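Local structure of takeout-like protein 1 (Epiphyas postvittana, 3E8T) at residues Asp90-Gly95 against Gln113-Leu118; Met39-Leu44 against Lys62-Lys67; Ile123-Ser128 against Lys144-Thr149. The protein binds ubiquinone-8 along a long internal pocket and probably serves as a carrier of hydrophobic ligands in the moth. One frame throughout, in Å; residues are numbered along the deposited sequence. Where two conformers were deposited one is given.

Contact 1 of 3, residues Asp90-Gly95 against Gln113-Leu118; sequences DATVKG and QMKLKL. With UQ8 (Ubiquinone-8), chain B.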
loop_
_atom_site.group_PDB
_atom_site.type_symbol
_atom_site.label_atom_id
_atom_site.label_comp_id
_atom_site.label_asym_id
_atom_site.label_seq_id
_atom_site.Cartn_x
_atom_site.Cartn_y
_atom_site.Cartn_z
ATOM N N ASP A 90 6.986 6.938 -4.901
ATOM C CA ASP A 90 7.133 6.128 -6.086
ATOM C C ASP A 90 7.185 4.690 -5.678
ATOM O O ASP A 90 7.793 4.366 -4.669
ATOM C CB ASP A 90 8.407 6.482 -6.873
ATOM C CG ASP A 90 8.441 7.922 -7.372
ATOM O OD1 ASP A 90 7.395 8.582 -7.433
ATOM O OD2 ASP A 90 9.578 8.364 -7.716
ATOM N N ALA A 91 6.542 3.807 -6.437
ATOM C CA ALA A 91 6.523 2.404 -6.062
ATOM C C ALA A 91 6.582 1.533 -7.277
ATOM O O ALA A 91 6.311 1.975 -8.392
ATOM C CB ALA A 91 5.245 2.123 -5.337
ATOM N N THR A 92 6.937 0.287 -7.041
ATOM C CA THR A 92 6.898 -0.709 -8.092
ATOM C C THR A 92 6.151 -1.926 -7.561
ATOM O O THR A 92 6.316 -2.307 -6.412
ATOM C CB THR A 92 8.321 -1.112 -8.637
ATOM O OG1 THR A 92 8.949 -0.024 -9.335
ATOM C CG2 THR A 92 8.222 -2.190 -9.658
ATOM N N VAL A 93 5.334 -2.520 -8.415
ATOM C CA VAL A 93 4.650 -3.796 -8.135
ATOM C C VAL A 93 5.124 -4.813 -9.164
ATOM O O VAL A 93 5.080 -4.540 -10.356
ATOM C CB VAL A 93 3.136 -3.651 -8.185
ATOM C CG1 VAL A 93 2.500 -4.959 -7.762
ATOM C CG2 VAL A 93 2.648 -2.507 -7.311
ATOM N N LYS A 94 5.629 -5.929 -8.673
ATOM C CA LYS A 94 6.143 -6.985 -9.514
ATOM C C LYS A 94 5.509 -8.303 -9.178
ATOM O O LYS A 94 4.973 -8.482 -8.095
ATOM C CB LYS A 94 7.677 -7.102 -9.375
ATOM C CG LYS A 94 8.465 -5.873 -9.828
ATOM C CD LYS A 94 10.000 -6.095 -9.635
ATOM C CE LYS A 94 10.808 -4.989 -10.235
ATOM N NZ LYS A 94 12.243 -4.930 -9.762
ATOM N N GLY A 95 5.587 -9.248 -10.092
ATOM C CA GLY A 95 5.161 -10.596 -9.796
ATOM C C GLY A 95 4.806 -11.368 -11.040
ATOM O O GLY A 95 4.982 -10.881 -12.152
ATOM N N GLN A 113 5.672 -12.186 -16.411
ATOM C CA GLN A 113 6.103 -11.351 -15.326
ATOM C C GLN A 113 5.652 -9.927 -15.542
ATOM O O GLN A 113 5.580 -9.432 -16.665
ATOM C CB GLN A 113 7.626 -11.386 -15.187
ATOM C CG GLN A 113 8.161 -12.747 -14.812
ATOM C CD GLN A 113 7.639 -13.307 -13.528
ATOM O OE1 GLN A 113 7.725 -12.663 -12.483
ATOM N NE2 GLN A 113 7.111 -14.527 -13.585
ATOM N N MET A 114 5.353 -9.247 -14.434
ATOM C CA MET A 114 4.931 -7.856 -14.437
ATOM C C MET A 114 5.931 -6.970 -13.711
ATOM O O MET A 114 6.459 -7.379 -12.670
ATOM C CB MET A 114 3.576 -7.741 -13.688
ATOM C CG MET A 114 3.071 -6.305 -13.599
ATOM S SD MET A 114 1.415 -6.255 -12.897
ATOM C CE MET A 114 1.806 -6.292 -11.145
ATOM N N LYS A 115 6.106 -5.760 -14.226
ATOM C CA LYS A 115 6.748 -4.678 -13.492
ATOM C C LYS A 115 5.902 -3.430 -13.743
ATOM O O LYS A 115 5.851 -2.923 -14.856
ATOM C CB LYS A 115 8.166 -4.422 -13.976
ATOM C CG LYS A 115 8.873 -3.278 -13.253
ATOM C CD LYS A 115 10.326 -3.107 -13.671
ATOM C CE LYS A 115 10.863 -1.783 -13.129
ATOM N NZ LYS A 115 12.267 -1.525 -13.563
ATOM N N LEU A 116 5.195 -2.989 -12.710
ATOM C CA LEU A 116 4.353 -1.839 -12.779
ATOM C C LEU A 116 5.076 -0.726 -12.003
ATOM O O LEU A 116 5.319 -0.898 -10.802
ATOM C CB LEU A 116 2.982 -2.203 -12.152
ATOM C CG LEU A 116 1.993 -1.073 -11.881
ATOM C CD1 LEU A 116 1.669 -0.427 -13.248
ATOM C CD2 LEU A 116 0.762 -1.603 -11.210
ATOM N N LYS A 117 5.350 0.381 -12.655
ATOM C CA LYS A 117 6.019 1.497 -11.998
ATOM C C LYS A 117 5.010 2.607 -11.792
ATOM O O LYS A 117 4.294 2.955 -12.716
ATOM C CB LYS A 117 7.156 2.031 -12.862
ATOM C CG LYS A 117 8.227 1.021 -13.225
ATOM C CD LYS A 117 9.282 1.608 -14.142
ATOM C CE LYS A 117 10.079 2.722 -13.481
ATOM N NZ LYS A 117 11.249 3.252 -14.331
ATOM N N LEU A 118 4.915 3.100 -10.574
ATOM C CA LEU A 118 3.968 4.122 -10.198
ATOM C C LEU A 118 4.751 5.350 -9.731
ATOM O O LEU A 118 5.600 5.251 -8.861
ATOM C CB LEU A 118 3.105 3.643 -9.039
ATOM C CG LEU A 118 2.359 2.355 -9.263
ATOM C CD1 LEU A 118 1.697 1.849 -7.969
ATOM C CD2 LEU A 118 1.363 2.478 -10.382
HETATM C C45 UQ8 B . -2.476 -6.858 -16.582
HETATM C C44 UQ8 B . -3.379 -5.651 -16.852
HETATM C C46 UQ8 B . -3.566 -5.506 -18.339
HETATM C C43 UQ8 B . -2.842 -4.361 -16.259
HETATM C C42 UQ8 B . -2.359 -4.565 -14.815
HETATM C C41 UQ8 B . -3.561 -4.791 -13.909
HETATM C C39 UQ8 B . -3.410 -3.994 -12.631
HETATM C C40 UQ8 B . -3.451 -4.668 -11.261
HETATM C C38 UQ8 B . -3.305 -2.631 -12.695
HETATM C C37 UQ8 B . -3.155 -1.799 -11.595
HETATM C C36 UQ8 B . -2.765 -0.435 -12.166
HETATM C C34 UQ8 B . -2.381 0.571 -11.097
HETATM C C35 UQ8 B . -1.830 1.754 -11.568
HETATM C C33 UQ8 B . -2.506 0.270 -9.743
HETATM C C32 UQ8 B . -2.237 1.083 -8.646
HETATM C C31 UQ8 B . -1.898 0.164 -7.442
HETATM C C29 UQ8 B . -1.743 0.920 -6.130
HETATM C C30 UQ8 B . -2.765 2.033 -5.737
HETATM C C28 UQ8 B . -0.684 0.618 -5.281
HETATM C C27 UQ8 B . -0.430 1.235 -4.062
HETATM C C26 UQ8 B . 0.257 0.281 -3.074
HETATM C C24 UQ8 B . 0.743 1.040 -1.834
HETATM C C25 UQ8 B . 1.906 2.041 -1.936
HETATM C C23 UQ8 B . 0.124 0.824 -0.622
HETATM C C22 UQ8 B . 0.437 1.416 0.604
HETATM C C21 UQ8 B . -0.588 1.037 1.673
HETATM C C19 UQ8 B . -0.551 1.889 2.942
HETATM C C20 UQ8 B . -1.708 1.576 3.891
HETATM C C18 UQ8 B . 0.813 1.875 3.646
HETATM C C17 UQ8 B . 0.773 2.661 4.965
HETATM C C16 UQ8 B . 2.168 3.081 5.455
HETATM C C14 UQ8 B . 2.070 3.503 6.917
HETATM C C15 UQ8 B . 0.841 4.307 7.381
HETATM C C13 UQ8 B . 3.050 3.148 7.841
HETATM C C12 UQ8 B . 2.981 3.499 9.187
HETATM C C11 UQ8 B . 4.362 3.631 9.863
HETATM C C9 UQ8 B . 4.304 4.570 11.083
HETATM C C10 UQ8 B . 2.869 4.784 11.592
HETATM C C8 UQ8 B . 5.203 4.005 12.180
HETATM C C7 UQ8 B . 4.416 3.470 13.380
HETATM C C6 UQ8 B . 4.009 4.572 14.387
HETATM C C1 UQ8 B . 2.711 4.574 14.913
HETATM C C1M UQ8 B . 1.828 3.577 14.499
HETATM C C2 UQ8 B . 2.287 5.547 15.826
HETATM O O2 UQ8 B . 1.144 5.545 16.291
HETATM C C3 UQ8 B . 3.165 6.538 16.237
HETATM O O3 UQ8 B . 2.750 7.484 17.127
HETATM C C3M UQ8 B . 2.906 7.003 18.461
HETATM C C4 UQ8 B . 4.458 6.568 15.729
HETATM O O4 UQ8 B . 5.309 7.552 16.146
HETATM C C4M UQ8 B . 4.719 8.847 15.955
HETATM C C5 UQ8 B . 4.876 5.594 14.811
HETATM O O5 UQ8 B . 6.033 5.640 14.385
HETATM O O HOH W 1 8.062 -9.701 -12.008
#

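Contact 2 of 3, residues Met39-Leu44 against Lys62-Lys67; sequences MDVLDL and KLKGLK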
loop_
_atom_site.group_PDB
_atom_site.type_symbol
_atom_site.label_atom_id
_atom_site.label_comp_id
_atom_site.label_asym_id
_atom_site.label_seq_id
_atom_site.Cartn_x
_atom_site.Cartn_y
_atom_site.Cartn_z
ATOM N N MET A 39 8.168 -4.872 5.093
ATOM C CA MET A 39 7.185 -4.161 4.261
ATOM C C MET A 39 7.800 -3.402 3.119
ATOM O O MET A 39 7.093 -2.738 2.374
ATOM C CB MET A 39 6.298 -3.263 5.123
ATOM C CG MET A 39 5.327 -4.087 5.965
ATOM S SD MET A 39 4.620 -3.251 7.358
ATOM C CE MET A 39 5.933 -3.468 8.590
ATOM N N ASP A 40 9.119 -3.491 2.950
ATOM C CA ASP A 40 9.797 -3.006 1.737
ATOM C C ASP A 40 11.059 -3.859 1.610
ATOM O O ASP A 40 12.033 -3.642 2.329
ATOM C CB ASP A 40 10.103 -1.492 1.749
ATOM C CG ASP A 40 10.577 -0.988 0.367
ATOM O OD1 ASP A 40 10.815 -1.831 -0.545
ATOM O OD2 ASP A 40 10.739 0.246 0.161
ATOM N N VAL A 41 11.034 -4.893 0.787
ATOM C CA VAL A 41 10.006 -5.243 -0.189
ATOM C C VAL A 41 8.919 -6.010 0.515
ATOM O O VAL A 41 9.191 -6.930 1.290
ATOM C CB VAL A 41 10.634 -6.073 -1.306
ATOM C CG1 VAL A 41 9.600 -6.507 -2.287
ATOM C CG2 VAL A 41 11.681 -5.263 -2.069
ATOM N N LEU A 42 7.680 -5.621 0.309
ATOM C CA LEU A 42 6.520 -6.313 0.857
ATOM C C LEU A 42 6.089 -7.449 -0.033
ATOM O O LEU A 42 5.864 -7.241 -1.213
ATOM C CB LEU A 42 5.349 -5.342 0.993
ATOM C CG LEU A 42 4.020 -5.868 1.511
ATOM C CD1 LEU A 42 4.109 -6.392 2.948
ATOM C CD2 LEU A 42 2.907 -4.842 1.393
ATOM N N ASP A 43 6.003 -8.651 0.548
ATOM C CA ASP A 43 5.453 -9.786 -0.160
ATOM C C ASP A 43 3.932 -9.728 -0.081
ATOM O O ASP A 43 3.358 -9.601 0.980
ATOM C CB ASP A 43 6.021 -11.089 0.445
ATOM C CG ASP A 43 7.400 -11.432 -0.095
ATOM O OD1 ASP A 43 7.484 -11.755 -1.285
ATOM O OD2 ASP A 43 8.419 -11.384 0.655
ATOM N N LEU A 44 3.293 -9.767 -1.229
ATOM C CA LEU A 44 1.841 -9.782 -1.306
ATOM C C LEU A 44 1.353 -11.214 -1.371
ATOM O O LEU A 44 1.913 -12.024 -2.114
ATOM C CB LEU A 44 1.370 -9.035 -2.570
ATOM C CG LEU A 44 1.899 -7.607 -2.668
ATOM C CD1 LEU A 44 1.541 -6.972 -4.008
ATOM C CD2 LEU A 44 1.387 -6.737 -1.493
ATOM N N LYS A 62 5.191 -8.480 -5.220
ATOM C CA LYS A 62 6.113 -7.701 -4.452
ATOM C C LYS A 62 5.834 -6.225 -4.629
ATOM O O LYS A 62 5.698 -5.763 -5.749
ATOM C CB LYS A 62 7.507 -7.909 -4.988
ATOM C CG LYS A 62 8.011 -9.324 -5.076
ATOM C CD LYS A 62 8.272 -9.933 -3.799
ATOM C CE LYS A 62 9.005 -11.305 -4.013
ATOM N NZ LYS A 62 9.618 -11.754 -2.751
ATOM N N LEU A 63 5.821 -5.503 -3.532
ATOM C CA LEU A 63 5.668 -4.040 -3.543
ATOM C C LEU A 63 6.943 -3.412 -2.997
ATOM O O LEU A 63 7.300 -3.660 -1.840
ATOM C CB LEU A 63 4.462 -3.593 -2.696
ATOM C CG LEU A 63 4.375 -2.062 -2.484
ATOM C CD1 LEU A 63 3.953 -1.405 -3.753
ATOM C CD2 LEU A 63 3.405 -1.733 -1.331
ATOM N N LYS A 64 7.617 -2.621 -3.840
ATOM C CA LYS A 64 8.817 -1.920 -3.447
ATOM C C LYS A 64 8.533 -0.448 -3.405
ATOM O O LYS A 64 7.829 0.080 -4.261
ATOM C CB LYS A 64 9.974 -2.217 -4.393
ATOM C CG LYS A 64 11.375 -1.649 -3.915
ATOM C CD LYS A 64 12.624 -2.171 -4.741
ATOM C CE LYS A 64 13.883 -1.292 -4.542
ATOM N NZ LYS A 64 15.129 -1.639 -5.338
ATOM N N GLY A 65 9.092 0.233 -2.417
ATOM C CA GLY A 65 9.114 1.677 -2.361
ATOM C C GLY A 65 8.608 2.309 -1.088
ATOM O O GLY A 65 8.815 3.523 -0.879
ATOM N N LEU A 66 7.973 1.541 -0.184
ATOM C CA LEU A 66 7.438 2.152 1.044
ATOM C C LEU A 66 8.531 2.807 1.903
ATOM O O LEU A 66 8.254 3.765 2.588
ATOM C CB LEU A 66 6.624 1.158 1.868
ATOM C CG LEU A 66 5.677 1.690 2.940
ATOM C CD1 LEU A 66 4.670 2.693 2.365
ATOM C CD2 LEU A 66 4.924 0.508 3.574
ATOM N N LYS A 67 9.758 2.296 1.864
ATOM C CA LYS A 67 10.871 2.860 2.658
ATOM C C LYS A 67 11.067 4.326 2.332
ATOM O O LYS A 67 11.557 5.096 3.167
ATOM C CB LYS A 67 12.185 2.110 2.363
ATOM C CG LYS A 67 13.380 2.566 3.170
ATOM C CD LYS A 67 14.540 1.572 3.094
ATOM C CE LYS A 67 15.255 1.535 1.750
ATOM N NZ LYS A 67 16.454 0.604 1.792
HETATM O O HOH W 2 7.351 -1.387 -0.086
#

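Contact 3 of 3, residues Ile123-Ser128 against Lys144-Thr149; sequences IHLVVS and KKYTVT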
loop_
_atom_site.group_PDB
_atom_site.type_symbol
_atom_site.label_atom_id
_atom_site.label_comp_id
_atom_site.label_asym_id
_atom_site.label_seq_id
_atom_site.Cartn_x
_atom_site.Cartn_y
_atom_site.Cartn_z
ATOM N N ILE A 123 -1.557 8.603 -1.189
ATOM C CA ILE A 123 -2.376 7.719 -0.416
ATOM C C ILE A 123 -2.989 8.485 0.757
ATOM O O ILE A 123 -2.318 9.245 1.419
ATOM C CB ILE A 123 -1.590 6.520 0.153
ATOM C CG1 ILE A 123 -0.884 5.771 -0.962
ATOM C CG2 ILE A 123 -2.462 5.594 0.956
ATOM C CD1 ILE A 123 -1.741 5.100 -1.899
ATOM N N HIS A 124 -4.276 8.307 0.977
ATOM C CA HIS A 124 -5.013 8.855 2.127
ATOM C C HIS A 124 -5.538 7.688 2.957
ATOM O O HIS A 124 -6.395 6.925 2.512
ATOM C CB HIS A 124 -6.162 9.770 1.664
ATOM C CG HIS A 124 -6.959 10.391 2.769
ATOM N ND1 HIS A 124 -6.493 11.455 3.505
ATOM C CD2 HIS A 124 -8.197 10.106 3.259
ATOM C CE1 HIS A 124 -7.402 11.792 4.408
ATOM N NE2 HIS A 124 -8.453 11.008 4.267
ATOM N N LEU A 125 -4.983 7.536 4.148
ATOM C CA LEU A 125 -5.322 6.457 5.065
ATOM C C LEU A 125 -6.056 7.036 6.269
ATOM O O LEU A 125 -5.599 7.998 6.870
ATOM C CB LEU A 125 -4.026 5.780 5.544
ATOM C CG LEU A 125 -4.093 4.808 6.700
ATOM C CD1 LEU A 125 -4.813 3.524 6.253
ATOM C CD2 LEU A 125 -2.691 4.515 7.216
ATOM N N VAL A 126 -7.178 6.445 6.647
ATOM C CA VAL A 126 -7.892 6.788 7.858
ATOM C C VAL A 126 -7.997 5.527 8.698
ATOM O O VAL A 126 -8.388 4.476 8.172
ATOM C CB VAL A 126 -9.285 7.356 7.566
ATOM C CG1 VAL A 126 -9.942 7.798 8.901
ATOM C CG2 VAL A 126 -9.196 8.483 6.533
ATOM N N VAL A 127 -7.628 5.629 9.971
ATOM C CA VAL A 127 -7.685 4.489 10.876
ATOM C C VAL A 127 -8.494 4.880 12.093
ATOM O O VAL A 127 -8.297 5.967 12.649
ATOM C CB VAL A 127 -6.283 4.106 11.341
ATOM C CG1 VAL A 127 -6.295 3.052 12.462
ATOM C CG2 VAL A 127 -5.402 3.686 10.147
ATOM N N SER A 128 -9.400 4.005 12.521
ATOM C CA SER A 128 -10.070 4.154 13.798
ATOM C C SER A 128 -9.383 3.324 14.853
ATOM O O SER A 128 -8.865 2.244 14.561
ATOM C CB SER A 128 -11.507 3.771 13.667
ATOM O OG SER A 128 -11.606 2.489 13.165
ATOM N N LYS A 144 -8.552 -0.495 14.872
ATOM C CA LYS A 144 -9.788 -1.224 14.675
ATOM C C LYS A 144 -10.086 -1.399 13.185
ATOM O O LYS A 144 -10.189 -2.559 12.691
ATOM C CB LYS A 144 -10.939 -0.510 15.374
ATOM C CG LYS A 144 -10.776 -0.431 16.882
ATOM C CD LYS A 144 -10.689 -1.784 17.571
ATOM C CE LYS A 144 -10.565 -1.628 19.080
ATOM N NZ LYS A 144 -10.590 -2.985 19.782
ATOM N N LYS A 145 -10.288 -0.328 12.465
ATOM C CA LYS A 145 -10.652 -0.402 11.046
ATOM C C LYS A 145 -9.846 0.642 10.307
ATOM O O LYS A 145 -9.285 1.564 10.922
ATOM C CB LYS A 145 -12.167 -0.112 10.853
ATOM C CG LYS A 145 -13.033 -1.118 11.490
ATOM C CD LYS A 145 -14.541 -0.953 11.279
ATOM C CE LYS A 145 -14.976 -0.990 9.837
ATOM N NZ LYS A 145 -16.491 -0.869 9.779
ATOM N N TYR A 146 -9.791 0.514 8.999
ATOM C CA TYR A 146 -9.176 1.504 8.175
ATOM C C TYR A 146 -9.885 1.639 6.860
ATOM O O TYR A 146 -10.620 0.723 6.388
ATOM C CB TYR A 146 -7.682 1.172 7.931
ATOM C CG TYR A 146 -7.496 -0.031 7.056
ATOM C CD1 TYR A 146 -7.318 0.088 5.687
ATOM C CD2 TYR A 146 -7.552 -1.317 7.610
ATOM C CE1 TYR A 146 -7.194 -1.030 4.889
ATOM C CE2 TYR A 146 -7.410 -2.439 6.810
ATOM C CZ TYR A 146 -7.229 -2.276 5.463
ATOM O OH TYR A 146 -7.094 -3.420 4.696
ATOM N N THR A 147 -9.635 2.778 6.219
ATOM C CA THR A 147 -9.946 2.997 4.808
ATOM C C THR A 147 -8.746 3.591 4.106
ATOM O O THR A 147 -7.980 4.311 4.734
ATOM C CB THR A 147 -11.109 3.957 4.604
ATOM O OG1 THR A 147 -10.782 5.231 5.105
ATOM C CG2 THR A 147 -12.378 3.470 5.296
ATOM N N VAL A 148 -8.563 3.253 2.839
ATOM C CA VAL A 148 -7.498 3.821 2.062
ATOM C C VAL A 148 -8.054 4.234 0.715
ATOM O O VAL A 148 -8.846 3.495 0.104
ATOM C CB VAL A 148 -6.346 2.842 1.888
ATOM C CG1 VAL A 148 -5.155 3.536 1.296
ATOM C CG2 VAL A 148 -5.973 2.187 3.189
ATOM N N THR A 149 -7.601 5.378 0.253
ATOM C CA THR A 149 -7.818 5.835 -1.101
ATOM C C THR A 149 -6.463 6.223 -1.714
ATOM O O THR A 149 -5.512 6.474 -1.009
ATOM C CB THR A 149 -8.775 7.004 -1.188
ATOM O OG1 THR A 149 -8.217 8.096 -0.477
ATOM C CG2 THR A 149 -10.163 6.645 -0.619
HETATM O O HOH W 3 -9.302 6.740 3.194
#

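Contact 1 of 3, residues Asp90-Gly95 against Gln113-Leu118
Strands Asp90-Gly95 and Gln113-Leu118 run antiparallel, their axes 4.7 Å apart at closest approach and 168° between their directions. Ala91-Leu118, Val93-Leu116 and Gly95-Met114 are the hydrogen-bonded pairs. Leu116 N gives Val93 O a nearly straight bond of 2.8 Å that lies in the carbonyl plane, whereas Gly95 N reaches Met114 O only weakly, and a water also lies within bonding distance of Met114 O and probably donates to it. The face of Ala91, Val93, Met114, Leu116 and Leu118 is oily. Met114 leaves the strand with CG anti to the backbone N and bends at its last torsion (chi3 84°), so that CE lies beside Val93, 3.7 Å from Val93 CG1, the two side chains pointing the same way. The CB of Val93 and that of Leu116 face each other at 4.2 Å. Both leucines turn their ends to the ligand's isoprenoid tail: Leu116 CD2 lies 3.8 Å from UQ8 C34, and Leu118 CD2 meets methyl carbon C35 of UQ8 at 3.5 Å. On the other face, Thr92 CG2, anti to its backbone N, touches Lys115 CG at 3.8 Å. The extended chains of Lys94 and Lys115 run alongside each other, meeting through methylenes at Lys94 CE and Lys115 CD; Lys94 NZ and Lys115 NZ, like in charge, are 5.1 Å apart, and as both lysines are exposed, solvent is likely to screen them. Asp90 turns its carboxylate to Asn120 N. Such alternation, lysines outward and leucines inward, is that of an amphipathic antiparallel sheet wrapped round a lipid tunnel, here the ubiquinone pocket of a takeout protein.

Contact 2 of 3, residues Met39-Leu44 against Lys62-Lys67
Asp40 directs its side chain toward the turn that follows strand Lys62-Lys64, where the carboxylate meets backbone amides and ties the loop to the turn. With CG anti to the backbone N (chi1 -170°), OD2 accepts a bond of 2.8 Å from Lys67 N on its anti lone pair, while Gly65 N gives weak bonds to both carboxylate oxygens. Three backbone bonds from two amides thus hold the carboxylate, and Lys67 CB packs against OD2. These amides, at and just before the short 3-10 segment, would probably favour the ionised form of Asp40. Lys64 crosses Asp40 obliquely, its CG 3.4 Å from Asp40 OD1. The peptide between Asp40 and Val41 is cis, and directly after it the chain enters the sheet: Leu42 and Leu63 exchange a pair of antiparallel bonds, both in the carbonyl planes. Their side chains cross obliquely on the face that carries Leu42 and Leu63 and meet by the CD2 methyls at 4.2 Å. Val41 stands at about a right angle to Lys62, its CG1 lying 3.7 Å from Lys62 CB. Lys62, bent at chi2 (-70°), then runs alongside Asp43 in the same direction and closes a salt bridge of 2.6 Å from NZ to Asp43 OD1, on the syn lone pair. A water donates to Met39 O and Leu63 O and accepts from Leu66 N, tying loop, strand and turn together. The paired strands belong to the hairpin 42-51/54-77, whose second strand continues the sheet to strand 82-100 through backbone hydrogen bonds of Lys62 with Lys94 and Lys64 with Thr92. Leu63 and Leu66 touch ubiquinone; helix 182-211 packs on Leu42 and Leu66, and helix 13-28 on Met39, Leu66 and Lys67.

Contact 3 of 3, residues Ile123-Ser128 against Lys144-Thr149
Val148 is the wedge of this hairpin: its two methyls fork between Ile123 and Leu125 of the facing strand. CG1, anti to the backbone N, presses on Ile123 CG2 at 3.4 Å, tighter than ordinary van der Waals contact, and CG2 meets Leu125 CD1 at 3.5 Å, with both partners crossing obliquely. The end of Leu125 leans toward the other strand, so that CD1 also comes near Tyr146 CB. Tyr146 CG sits in the crowded position between backbone N and carbonyl carbon (chi1 69°), which carries the ring away from strand Ile123-Ser128; its CB fits against Val127 CG2 at 4.1 Å. The ring instead meets Phe202 of helix 182-211 and sends its hydroxyl to Glu195, while Val127 also packs on Phe202. The face of His124, Val126, Thr147 and Thr149 is more polar. His124 and Thr149 lie side by side with Thr149 OG1 3.4 Å from His124 CB, and Thr147 OG1 rests likewise on Val126 CB; His124 ND1 is bound to Asp86. A water joins His124 O to Thr147 OG1 over this face. Toward the turn of the hairpin, Ser128 OG, also in the crowded position (chi1 56°), accepts from Lys145 N at 3.2 Å, a bent bond of 135°. An alanine here removes OG and its bond to Lys145 N, and would probably leave this end of the strand pair less firmly held. Beneath the side chains, the straight bond of 3.0 Å from Val126 N to Thr147 O lies in the carbonyl plane. The chemistry is thus two-sided: aliphatic groups, Leu125 among them touching ubiquinone, face helix and ligand, while hydroxyls, imidazole and water make the other face suited to solvent.

Overall arrangement
Along the chain the contacts come in series: contact 2 closes first, then contact 1, then contact 3, all on strands of one antiparallel sheet, contact 2 including the loop and turn beside it. Contacts 1 and 2 are adjacent, their centres 10 Å apart, because strands 54-77 and 82-100 pair directly. Contact 3 stands about 23 Å between centres from contact 1, on the opposite side of the chain's centre, yet both use the long strand 113-133. From contact 2 it is 19 Å between centres, with nearest atoms about 7 Å apart. Each contributes at least one leucine that touches the same ubiquinone, so the long strands together line an extended pocket, consistent with a carrier of elongated hydrophobic ligands.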